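PDB 4WBY: A-adding tRNA nucleotidyltransferase from Aquifex aeolicus, which adds the terminal adenosine to tRNAs whose 3' end stops at CC, using ATP and magnesium to complete the CCA tail. Local coordinates for residues P6-E10 with V43-D47; L314-L318 with L330-L334. All coordinates share one frame; numbering follows the deposited sequence.

How the contacts relate
This chain is the nucleotidyltransferase portion of a longer protein. Contacts 1 and 2 lie on opposite sides of its centre, about 48 Å apart between centres and about 32 Å between nearest atoms. They follow one another along the chain and do not touch. Contact 1 joins segment 6-10, on helix 7-22, to residues 43-46 at the entry to strand 45-51 in the head domain. Segment 43-47 carries Asp45 and Asp47, the inferred magnesium ligands, but their side chains do not touch 6-10. The Val43 side chain is about 4 Å from that of Val33 in the ATP site. Contact 2 pairs two successive helices in the all-helical C-terminal half, away from the annotated sites.

Contact 1: residues P6-E10 with V43-D47; sequences PENIE and VWDVD. With SO4 (sulfate ion), chain F.
Asn8 lays its amide nitrogen over one face of the Trp44 indole, offset toward the rim, with ND2 3.2 Å above the ring plane. The amide plane stands steeply to the ring, at 77°. ND2 also donates to the backbone: Asn8 ND2 to Val43 O is 2.8 Å, with a fairly straight N-H...O angle of 160°. The amide oxygen is bridged to the same residue through a water, which donates to Asn8 OD1 and accepts from Val43 N. With chi1 at 69°, Asn8 CG sits between its own backbone N and carbonyl carbon; from there ND2 reaches Val43 O and the Trp44 face. The Trp44 NE1 hydrogen bonds to Glu42.

Beside the amide, Ile9 makes the apolar part of the contact. Ile9 CD1 presses on Val43 CG2 at 3.3 Å, tighter than usual, and lies 3.6 Å from Val46 CG2. This joins helix 7-22 to the loop before strand 45-51 and to Val46 on that strand, in the head domain. Outside this interface, Glu7 N donates to O4 of a sulfate at 2.8 Å.

Asn8 thus gives one N-H to a carbonyl and takes a water proton at its oxygen, an arrangement that fixes the rotation of the amide.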
# COMPACT_ATOMS: atom_id res chain seq x y z
N PRO A 6 12.47 13.06 -16.67
CA PRO A 6 11.09 13.28 -17.12
C PRO A 6 10.76 14.76 -17.26
O PRO A 6 11.23 15.58 -16.47
CB PRO A 6 10.26 12.64 -16.01
CG PRO A 6 11.13 11.53 -15.52
CD PRO A 6 12.53 12.07 -15.57
N GLU A 7 9.96 15.09 -18.28
CA GLU A 7 9.68 16.48 -18.59
C GLU A 7 9.07 17.24 -17.42
O GLU A 7 9.32 18.43 -17.26
CB GLU A 7 8.76 16.58 -19.82
CG GLU A 7 9.48 16.34 -21.13
CD GLU A 7 8.63 16.69 -22.35
OE1 GLU A 7 8.89 16.13 -23.43
OE2 GLU A 7 7.72 17.54 -22.22
N ASN A 8 8.28 16.56 -16.58
CA ASN A 8 7.62 17.29 -15.50
C ASN A 8 8.57 17.62 -14.34
O ASN A 8 8.24 18.44 -13.49
CB ASN A 8 6.40 16.52 -14.98
CG ASN A 8 6.78 15.24 -14.26
OD1 ASN A 8 7.63 14.49 -14.72
ND2 ASN A 8 6.13 14.99 -13.12
N ILE A 9 9.75 16.99 -14.32
CA ILE A 9 10.75 17.18 -13.27
C ILE A 9 11.97 17.98 -13.77
O ILE A 9 12.74 18.51 -12.98
CB ILE A 9 11.23 15.80 -12.73
CG1 ILE A 9 10.05 15.02 -12.16
CG2 ILE A 9 12.32 15.92 -11.67
CD1 ILE A 9 10.45 13.63 -11.77
N GLU A 10 12.11 18.08 -15.08
CA GLU A 10 13.32 18.64 -15.70
C GLU A 10 13.68 20.04 -15.21
O GLU A 10 14.83 20.29 -14.85
CB GLU A 10 13.14 18.63 -17.23
CG GLU A 10 14.08 19.55 -18.00
CD GLU A 10 15.49 19.00 -18.16
OE1 GLU A 10 15.79 17.91 -17.62
OE2 GLU A 10 16.30 19.66 -18.85
N VAL A 43 5.95 10.39 -12.24
CA VAL A 43 6.35 10.63 -10.86
C VAL A 43 6.17 12.10 -10.46
O VAL A 43 6.61 13.01 -11.16
CB VAL A 43 7.81 10.21 -10.63
CG1 VAL A 43 7.95 8.71 -10.67
CG2 VAL A 43 8.68 10.81 -11.70
N TRP A 44 5.49 12.32 -9.33
CA TRP A 44 5.29 13.68 -8.84
C TRP A 44 5.92 13.92 -7.49
O TRP A 44 5.96 15.06 -7.01
CB TRP A 44 3.79 14.00 -8.78
CG TRP A 44 3.21 14.08 -10.14
CD1 TRP A 44 2.51 13.11 -10.80
CD2 TRP A 44 3.33 15.18 -11.05
NE1 TRP A 44 2.17 13.55 -12.05
CE2 TRP A 44 2.66 14.81 -12.23
CE3 TRP A 44 3.93 16.44 -10.97
CZ2 TRP A 44 2.57 15.67 -13.33
CZ3 TRP A 44 3.84 17.28 -12.06
CH2 TRP A 44 3.17 16.90 -13.22
N ASP A 45 6.41 12.85 -6.87
CA ASP A 45 7.10 12.92 -5.59
C ASP A 45 8.56 12.61 -5.85
O ASP A 45 8.92 11.48 -6.18
CB ASP A 45 6.50 11.92 -4.59
CG ASP A 45 5.09 12.28 -4.14
OD1 ASP A 45 4.45 13.16 -4.76
OD2 ASP A 45 4.61 11.67 -3.17
N VAL A 46 9.41 13.63 -5.75
CA VAL A 46 10.81 13.48 -6.08
C VAL A 46 11.69 13.63 -4.85
O VAL A 46 11.57 14.62 -4.12
CB VAL A 46 11.25 14.51 -7.15
CG1 VAL A 46 12.67 14.23 -7.65
CG2 VAL A 46 10.27 14.51 -8.32
N ASP A 47 12.56 12.64 -4.64
CA ASP A 47 13.48 12.63 -3.51
C ASP A 47 14.90 12.93 -3.98
O ASP A 47 15.39 12.31 -4.93
CB ASP A 47 13.45 11.28 -2.80
CG ASP A 47 12.08 10.92 -2.28
OD1 ASP A 47 11.30 11.84 -1.96
OD2 ASP A 47 11.78 9.71 -2.20
S SO4 F . 8.58 12.14 -19.92
O1 SO4 F . 9.30 11.15 -19.11
O2 SO4 F . 8.11 11.51 -21.15
O3 SO4 F . 7.44 12.65 -19.15
O4 SO4 F . 9.47 13.24 -20.27
O HOH W 1 7.02 11.85 -14.59

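Contact 2: residues L314-L318 with L330-L334. With SO4 (sulfate ion), chain B.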
# COMPACT_ATOMS: atom_id res chain seq x y z
N LEU A 314 -27.23 -13.02 9.73
CA LEU A 314 -27.65 -12.27 8.55
C LEU A 314 -27.65 -13.16 7.32
O LEU A 314 -28.55 -13.09 6.49
CB LEU A 314 -26.77 -11.05 8.32
CG LEU A 314 -27.08 -10.28 7.04
CD1 LEU A 314 -28.47 -9.66 7.09
CD2 LEU A 314 -26.01 -9.22 6.79
N LYS A 315 -26.62 -14.00 7.18
CA LYS A 315 -26.54 -14.93 6.06
C LYS A 315 -27.75 -15.84 6.02
O LYS A 315 -28.33 -16.07 4.97
CB LYS A 315 -25.26 -15.77 6.13
CG LYS A 315 -23.98 -15.02 5.79
CD LYS A 315 -22.79 -15.96 5.81
CE LYS A 315 -22.47 -16.46 7.21
NZ LYS A 315 -21.22 -17.27 7.25
N GLU A 316 -28.15 -16.34 7.19
CA GLU A 316 -29.33 -17.19 7.27
C GLU A 316 -30.61 -16.42 6.92
O GLU A 316 -31.46 -16.94 6.20
CB GLU A 316 -29.43 -17.81 8.66
CG GLU A 316 -30.56 -18.82 8.81
CD GLU A 316 -30.41 -20.02 7.90
OE1 GLU A 316 -29.27 -20.37 7.53
OE2 GLU A 316 -31.45 -20.63 7.54
N GLU A 317 -30.74 -15.19 7.42
CA GLU A 317 -31.93 -14.39 7.14
C GLU A 317 -32.02 -14.06 5.67
O GLU A 317 -33.11 -14.06 5.09
CB GLU A 317 -31.93 -13.10 7.96
CG GLU A 317 -32.32 -13.27 9.41
CD GLU A 317 -32.86 -11.98 10.01
OE1 GLU A 317 -32.15 -11.38 10.85
OE2 GLU A 317 -33.98 -11.57 9.64
N LEU A 318 -30.88 -13.78 5.05
CA LEU A 318 -30.85 -13.43 3.64
C LEU A 318 -31.21 -14.65 2.79
O LEU A 318 -31.90 -14.53 1.78
CB LEU A 318 -29.47 -12.89 3.25
CG LEU A 318 -29.41 -11.89 2.10
CD1 LEU A 318 -30.24 -10.65 2.41
CD2 LEU A 318 -27.97 -11.51 1.83
N LEU A 330 -32.88 -5.87 4.61
CA LEU A 330 -31.74 -6.46 5.31
C LEU A 330 -30.40 -5.84 4.90
O LEU A 330 -29.49 -5.72 5.72
CB LEU A 330 -31.70 -7.97 5.08
CG LEU A 330 -32.79 -8.78 5.78
CD1 LEU A 330 -32.86 -10.19 5.23
CD2 LEU A 330 -32.55 -8.80 7.28
N LEU A 331 -30.29 -5.44 3.63
CA LEU A 331 -29.02 -4.95 3.10
C LEU A 331 -28.85 -3.44 3.19
O LEU A 331 -27.72 -2.94 3.22
CB LEU A 331 -28.86 -5.37 1.64
CG LEU A 331 -28.80 -6.89 1.41
CD1 LEU A 331 -28.65 -7.20 -0.07
CD2 LEU A 331 -27.66 -7.51 2.21
N LYS A 332 -29.96 -2.71 3.27
CA LYS A 332 -29.94 -1.24 3.24
C LYS A 332 -28.97 -0.57 4.24
O LYS A 332 -28.31 0.40 3.88
CB LYS A 332 -31.36 -0.70 3.46
CG LYS A 332 -31.46 0.81 3.29
CD LYS A 332 -32.91 1.28 3.34
CE LYS A 332 -33.01 2.78 3.12
NZ LYS A 332 -34.42 3.24 3.05
N PRO A 333 -28.88 -1.08 5.49
CA PRO A 333 -28.00 -0.32 6.39
C PRO A 333 -26.52 -0.69 6.31
O PRO A 333 -25.71 -0.11 7.04
CB PRO A 333 -28.54 -0.67 7.78
CG PRO A 333 -29.12 -2.03 7.62
CD PRO A 333 -29.67 -2.09 6.21
N LEU A 334 -26.15 -1.63 5.44
CA LEU A 334 -24.80 -2.18 5.46
C LEU A 334 -23.80 -1.38 4.65
O LEU A 334 -24.10 -0.86 3.57
CB LEU A 334 -24.83 -3.63 4.97
CG LEU A 334 -25.75 -4.57 5.74
CD1 LEU A 334 -25.76 -5.96 5.12
CD2 LEU A 334 -25.37 -4.63 7.21
S SO4 B . -22.60 -19.50 10.68
O1 SO4 B . -21.60 -20.56 10.83
O2 SO4 B . -22.51 -18.92 9.34
O3 SO4 B . -23.95 -20.03 10.88
O4 SO4 B . -22.37 -18.45 11.67
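Glu317 brings the flat group that touches across this contact, its carboxylate. The CD2 methyl of Leu330 lies over one face of it, and Glu317 OE2 to Leu330 CD2 is 3.9 Å. The two side chains cross at about a right angle. Leu330 CD1 turns the other way, to the backbone, and lies 3.9 Å from Glu317 O.

The rest is leucine against leucine. Leu330 is the middle of it. Leu330 CD1 is 3.9 Å from Leu318 CD1. Leu330 CB is 4.2 Å from Leu314 CD1. Both Leu314 and Leu318 run past Leu330 in opposite directions to it. One helical turn apart, they present the same side of helix 311-320.

That helix and helix 324-331 follow each other in the helical C-terminal half of the enzyme, joined by a short linker. A type I beta turn from Leu331 to Leu334 brings the chain round. Leu334 CD1 then meets Leu314 CD2 tip to tip at 3.7 Å. Phe306 of helix 298-309 packs on both of these leucines.

On the other flank, Leu318 CD2 touches Leu331 CD2 at 4.0 Å, the side chains crossing nearly at right angles. Ile352 of helix 349-359 touches both. Away from this interface, Lys315 NZ donates to O2 of a sulfate at 3.0 Å.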